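Local structure of non-toxic crystal protein (Bacillus thuringiensis, 2D42) at residues A[10-15]-A[179-184]; A[31-36]-A[174-179]. The protein is of unknown biological role and non-toxic, but forms parasporal crystals and closely resembles the beta-pore-forming toxins of the aerolysin and epsilon-toxin group in structure. All blocks are in the same frame, centred on the assembly; numbering follows the deposited sequence.

Interaction 1. Residues A[10-15]-A[179-184]; sequences EIYGMQ and IRYYRT
Tyr12 and Gly13 meet Ile179 and Tyr181 where helix 5-19 runs along one face of the curled sheet of this aerolysin-type fold. Helix and strand run almost in the same direction, their axes 21° apart and 9.3 Å at closest approach. Gly13 suits so close a fit: a CB at this place would point at the strand and come within 3.2 Å of Ile179 CG2. With only backbone at Gly13, the isoleucine packs directly on it, Ile179 CD1 lying 3.8 Å from Gly13 CA. The Ile179 side chain holds CD1 out by an extended second torsion (chi2 175°), and this methyl also touches Tyr12 CD2 at 3.6 Å, in the plane of the ring and at its edge. The two side chains cross at about a right angle, an apolar pairing that suits a branched aliphatic residue beside a broad aromatic one. Tyr12 goes on to touch Val197 as well as Val202 and Ala205 of helix 199-206, which joins the second helix to the same layer. The far side of the turn is looser: Met14 and Gln15 start away from the strand and are exposed to solvent. Ile179 CG2 sits over one face of the Tyr181 ring, offset toward the rim, and the Tyr181 hydroxyl is hydrogen-bonded to Gln195. At the edge of that ring, in its plane, Gly13 O lies 3.3 Å from Tyr181 CE1.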
loop_
_atom_site.group_PDB
_atom_site.type_symbol
_atom_site.label_atom_id
_atom_site.label_comp_id
_atom_site.label_asym_id
_atom_site.label_seq_id
_atom_site.Cartn_x
_atom_site.Cartn_y
_atom_site.Cartn_z
ATOM N N GLU A 10 25.553 14.750 0.382
ATOM C CA GLU A 10 26.146 16.032 0.023
ATOM C C GLU A 10 26.360 16.880 1.287
ATOM O O GLU A 10 27.426 17.470 1.475
ATOM C CB GLU A 10 25.234 16.761 -0.971
ATOM C CG GLU A 10 25.826 18.016 -1.591
ATOM C CD GLU A 10 24.870 18.668 -2.575
ATOM O OE1 GLU A 10 23.789 19.126 -2.140
ATOM O OE2 GLU A 10 25.191 18.715 -3.782
ATOM N N ILE A 11 25.352 16.926 2.154
ATOM C CA ILE A 11 25.449 17.696 3.396
ATOM C C ILE A 11 26.594 17.170 4.252
ATOM O O ILE A 11 27.381 17.939 4.804
ATOM C CB ILE A 11 24.140 17.614 4.212
ATOM C CG1 ILE A 11 23.019 18.335 3.459
ATOM C CG2 ILE A 11 24.347 18.210 5.594
ATOM C CD1 ILE A 11 21.645 18.204 4.108
ATOM N N TYR A 12 26.678 15.852 4.369
ATOM C CA TYR A 12 27.738 15.238 5.145
ATOM C C TYR A 12 29.111 15.607 4.573
ATOM O O TYR A 12 30.025 15.948 5.314
ATOM C CB TYR A 12 27.593 13.721 5.137
ATOM C CG TYR A 12 28.767 13.016 5.766
ATOM C CD1 TYR A 12 28.827 12.813 7.143
ATOM C CD2 TYR A 12 29.833 12.565 4.984
ATOM C CE1 TYR A 12 29.919 12.172 7.728
ATOM C CE2 TYR A 12 30.932 11.926 5.557
ATOM C CZ TYR A 12 30.967 11.730 6.927
ATOM O OH TYR A 12 32.033 11.067 7.498
ATOM N N GLY A 13 29.239 15.519 3.251
ATOM C CA GLY A 13 30.496 15.832 2.592
ATOM C C GLY A 13 30.907 17.285 2.728
ATOM O O GLY A 13 32.082 17.589 2.906
ATOM N N MET A 14 29.939 18.187 2.643
ATOM C CA MET A 14 30.231 19.602 2.768
ATOM C C MET A 14 30.731 19.963 4.161
ATOM O O MET A 14 31.643 20.781 4.300
ATOM C CB MET A 14 28.996 20.418 2.401
ATOM C CG MET A 14 28.708 20.381 0.914
ATOM S SD MET A 14 27.266 21.335 0.435
ATOM C CE MET A 14 27.882 23.021 0.700
ATOM N N GLN A 15 30.157 19.344 5.189
ATOM C CA GLN A 15 30.580 19.613 6.563
ATOM C C GLN A 15 31.926 18.952 6.834
ATOM O O GLN A 15 32.776 19.514 7.525
ATOM C CB GLN A 15 29.533 19.108 7.570
ATOM C CG GLN A 15 29.322 17.585 7.616
ATOM C CD GLN A 15 30.272 16.855 8.571
ATOM O OE1 GLN A 15 30.251 15.623 8.665
ATOM N NE2 GLN A 15 31.101 17.615 9.288
ATOM N N ILE A 179 32.540 10.269 -1.902
ATOM C CA ILE A 179 32.731 11.705 -1.802
ATOM C C ILE A 179 34.128 12.094 -2.274
ATOM O O ILE A 179 35.127 11.507 -1.851
ATOM C CB ILE A 179 32.548 12.195 -0.358
ATOM C CG1 ILE A 179 31.153 11.809 0.152
ATOM C CG2 ILE A 179 32.733 13.702 -0.305
ATOM C CD1 ILE A 179 30.915 12.144 1.620
ATOM N N ARG A 180 34.183 13.087 -3.155
ATOM C CA ARG A 180 35.445 13.569 -3.694
ATOM C C ARG A 180 35.827 14.918 -3.101
ATOM O O ARG A 180 35.052 15.869 -3.149
ATOM C CB ARG A 180 35.346 13.696 -5.212
ATOM C CG ARG A 180 35.102 12.383 -5.902
ATOM C CD ARG A 180 35.125 12.529 -7.411
ATOM N NE ARG A 180 35.511 11.265 -8.015
ATOM C CZ ARG A 180 36.714 10.720 -7.879
ATOM N NH1 ARG A 180 37.646 11.339 -7.169
ATOM N NH2 ARG A 180 36.977 9.544 -8.429
ATOM N N TYR A 181 37.030 14.988 -2.548
ATOM C CA TYR A 181 37.551 16.215 -1.948
ATOM C C TYR A 181 38.921 16.493 -2.545
ATOM O O TYR A 181 39.558 15.604 -3.113
ATOM C CB TYR A 181 37.789 16.042 -0.454
ATOM C CG TYR A 181 36.647 15.519 0.363
ATOM C CD1 TYR A 181 35.631 16.368 0.803
ATOM C CD2 TYR A 181 36.630 14.189 0.786
ATOM C CE1 TYR A 181 34.633 15.907 1.656
ATOM C CE2 TYR A 181 35.634 13.717 1.637
ATOM C CZ TYR A 181 34.642 14.585 2.070
ATOM O OH TYR A 181 33.668 14.130 2.930
ATOM N N TYR A 182 39.391 17.724 -2.399
ATOM C CA TYR A 182 40.724 18.037 -2.872
ATOM C C TYR A 182 41.356 19.171 -2.097
ATOM O O TYR A 182 40.666 20.019 -1.509
ATOM C CB TYR A 182 40.739 18.363 -4.366
ATOM C CG TYR A 182 39.933 19.564 -4.772
ATOM C CD1 TYR A 182 38.580 19.444 -5.075
ATOM C CD2 TYR A 182 40.527 20.821 -4.886
ATOM C CE1 TYR A 182 37.839 20.541 -5.489
ATOM C CE2 TYR A 182 39.790 21.933 -5.301
ATOM C CZ TYR A 182 38.445 21.780 -5.602
ATOM O OH TYR A 182 37.704 22.858 -6.024
ATOM N N ARG A 183 42.684 19.141 -2.069
ATOM C CA ARG A 183 43.483 20.160 -1.419
ATOM C C ARG A 183 44.214 20.881 -2.532
ATOM O O ARG A 183 44.959 20.264 -3.295
ATOM C CB ARG A 183 44.524 19.549 -0.490
ATOM C CG ARG A 183 44.059 19.232 0.907
ATOM C CD ARG A 183 45.250 18.719 1.696
ATOM N NE ARG A 183 46.303 19.727 1.821
ATOM C CZ ARG A 183 47.604 19.464 1.739
ATOM N NH1 ARG A 183 48.017 18.222 1.523
ATOM N NH2 ARG A 183 48.495 20.434 1.890
ATOM N N THR A 184 43.983 22.181 -2.631
ATOM C CA THR A 184 44.629 23.003 -3.633
ATOM C C THR A 184 46.088 23.171 -3.221
ATOM O O THR A 184 46.376 23.433 -2.053
ATOM C CB THR A 184 43.952 24.374 -3.703
ATOM O OG1 THR A 184 42.603 24.203 -4.157
ATOM C CG2 THR A 184 44.697 25.301 -4.650
#

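Interaction 2. Residues A[31-36]-A[174-179]; sequences DTNPIR and SGNGII
Arg36 and Ser174 are joined by a pair of backbone hydrogen bonds, Arg36 N to Ser174 O at 2.7 Å and Ser174 N to Arg36 O at 3.2 Å. A third bond, Asn176 N to Asn33 O, is again 2.7 Å long. Ser174 O also receives a CA-H...O contact from Ile35 CA at 3.4 Å, and Pro34 O receives one from Gly175 CA at 3.3 Å. The Arg36-Ser174 pair is an antiparallel, hydrogen-bonded beta bridge. Here the long strand 150-185, paired farther on with strand 23-29, takes strand 36-43 as its partner, and residues 31-36 form the connection between those two strands. Glycine suits position 175, because at its positive phi of 111° a side chain would jam against the preceding carbonyl, and a CB would also clash with Pro34 O. Ile35 N is held by Ser29 OG, while its side chain, with CG1 beside the backbone N (chi1 -69°), places CG1 3.5 Å from Asn176 O; this buried aliphatic group also meets Leu5 and Leu6 of helix 5-19. Outward, the Asn33 and Asn176 amide planes are turned 71° apart, and Asn33 CB lies 3.5 Å from Asn176 OD1, while Asn176 ND2 makes a weak hydrogen bond to the backbone oxygen of Val197. On the face shared by the bridged pair, Arg36 CG passes 3.9 Å from Ser174 OG.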
loop_
_atom_site.group_PDB
_atom_site.type_symbol
_atom_site.label_atom_id
_atom_site.label_comp_id
_atom_site.label_asym_id
_atom_site.label_seq_id
_atom_site.Cartn_x
_atom_site.Cartn_y
_atom_site.Cartn_z
ATOM N N ASP A 31 28.572 2.512 -6.975
ATOM C CA ASP A 31 28.058 1.462 -7.847
ATOM C C ASP A 31 28.268 0.025 -7.396
ATOM O O ASP A 31 27.473 -0.839 -7.748
ATOM C CB ASP A 31 28.612 1.632 -9.260
ATOM C CG ASP A 31 27.905 2.728 -10.026
ATOM O OD1 ASP A 31 27.110 3.469 -9.409
ATOM O OD2 ASP A 31 28.146 2.852 -11.244
ATOM N N THR A 32 29.312 -0.250 -6.624
ATOM C CA THR A 32 29.534 -1.625 -6.188
ATOM C C THR A 32 28.772 -2.002 -4.915
ATOM O O THR A 32 28.764 -3.164 -4.510
ATOM C CB THR A 32 31.024 -1.915 -5.966
ATOM O OG1 THR A 32 31.778 -1.448 -7.090
ATOM C CG2 THR A 32 31.240 -3.416 -5.826
ATOM N N ASN A 33 28.152 -1.016 -4.279
ATOM C CA ASN A 33 27.362 -1.232 -3.070
ATOM C C ASN A 33 26.591 0.072 -2.931
ATOM O O ASN A 33 26.825 0.859 -2.019
ATOM C CB ASN A 33 28.256 -1.443 -1.849
ATOM C CG ASN A 33 27.480 -1.957 -0.641
ATOM O OD1 ASN A 33 27.919 -1.823 0.507
ATOM N ND2 ASN A 33 26.326 -2.563 -0.897
ATOM N N PRO A 34 25.645 0.307 -3.845
ATOM C CA PRO A 34 24.837 1.526 -3.851
ATOM C C PRO A 34 23.977 1.809 -2.636
ATOM O O PRO A 34 23.571 0.903 -1.910
ATOM C CB PRO A 34 24.008 1.374 -5.116
ATOM C CG PRO A 34 23.791 -0.106 -5.183
ATOM C CD PRO A 34 25.159 -0.652 -4.855
ATOM N N ILE A 35 23.719 3.095 -2.424
ATOM C CA ILE A 35 22.854 3.532 -1.341
ATOM C C ILE A 35 21.541 2.892 -1.758
ATOM O O ILE A 35 21.098 3.084 -2.882
ATOM C CB ILE A 35 22.683 5.058 -1.352
ATOM C CG1 ILE A 35 24.004 5.730 -0.972
ATOM C CG2 ILE A 35 21.561 5.468 -0.396
ATOM C CD1 ILE A 35 24.014 7.218 -1.209
ATOM N N ARG A 36 20.920 2.117 -0.882
ATOM C CA ARG A 36 19.682 1.486 -1.285
ATOM C C ARG A 36 18.598 1.454 -0.224
ATOM O O ARG A 36 18.849 1.634 0.965
ATOM C CB ARG A 36 19.945 0.058 -1.782
ATOM C CG ARG A 36 20.176 -0.958 -0.687
ATOM C CD ARG A 36 20.075 -2.392 -1.226
ATOM N NE ARG A 36 21.067 -2.658 -2.268
ATOM C CZ ARG A 36 20.790 -2.822 -3.560
ATOM N NH1 ARG A 36 19.539 -2.755 -4.001
ATOM N NH2 ARG A 36 21.773 -3.056 -4.419
ATOM N N SER A 174 20.770 1.197 3.493
ATOM C CA SER A 174 22.162 0.785 3.615
ATOM C C SER A 174 22.930 1.081 2.326
ATOM O O SER A 174 22.374 1.627 1.378
ATOM C CB SER A 174 22.229 -0.717 3.919
ATOM O OG SER A 174 21.581 -1.455 2.895
ATOM N N GLY A 175 24.209 0.714 2.295
ATOM C CA GLY A 175 25.006 0.957 1.109
ATOM C C GLY A 175 26.063 2.018 1.341
ATOM O O GLY A 175 26.176 2.568 2.440
ATOM N N ASN A 176 26.820 2.326 0.292
ATOM C CA ASN A 176 27.905 3.297 0.376
ATOM C C ASN A 176 27.755 4.467 -0.572
ATOM O O ASN A 176 27.141 4.360 -1.635
ATOM C CB ASN A 176 29.252 2.627 0.060
ATOM C CG ASN A 176 29.623 1.550 1.048
ATOM O OD1 ASN A 176 29.767 0.385 0.681
ATOM N ND2 ASN A 176 29.790 1.931 2.308
ATOM N N GLY A 177 28.351 5.582 -0.170
ATOM C CA GLY A 177 28.353 6.777 -0.986
ATOM C C GLY A 177 29.812 7.058 -1.295
ATOM O O GLY A 177 30.702 6.500 -0.656
ATOM N N ILE A 178 30.069 7.899 -2.286
ATOM C CA ILE A 178 31.437 8.248 -2.640
ATOM C C ILE A 178 31.528 9.760 -2.590
ATOM O O ILE A 178 30.682 10.451 -3.156
ATOM C CB ILE A 178 31.808 7.795 -4.073
ATOM C CG1 ILE A 178 31.750 6.269 -4.185
ATOM C CG2 ILE A 178 33.191 8.316 -4.428
ATOM C CD1 ILE A 178 32.687 5.537 -3.246
ATOM N N ILE A 179 32.540 10.269 -1.902
ATOM C CA ILE A 179 32.731 11.705 -1.802
ATOM C C ILE A 179 34.128 12.094 -2.274
ATOM O O ILE A 179 35.127 11.507 -1.851
ATOM C CB ILE A 179 32.548 12.195 -0.358
ATOM C CG1 ILE A 179 31.153 11.809 0.152
ATOM C CG2 ILE A 179 32.733 13.702 -0.305
ATOM C CD1 ILE A 179 30.915 12.144 1.620
#

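After the short strand 2-4 the chain forms helix 5-19, which carries residues 10-15, then strand 23-29 and then the connection 31-36, whose last residue opens strand 36-43. It returns much later on strand 150-185, where residues 174-179 close a loop with 31-36 in interaction 2 and residues 179-184 close a wider one with the helix in interaction 1. Interaction 2 is therefore nested within interaction 1, and the two centres lie about 16 Å apart on the same side of the chain's centre. Ile179 belongs to both ranges. One strand thus pairs edgewise with its sheet neighbour in interaction 2 and, farther on, supports the helix on its face in interaction 1.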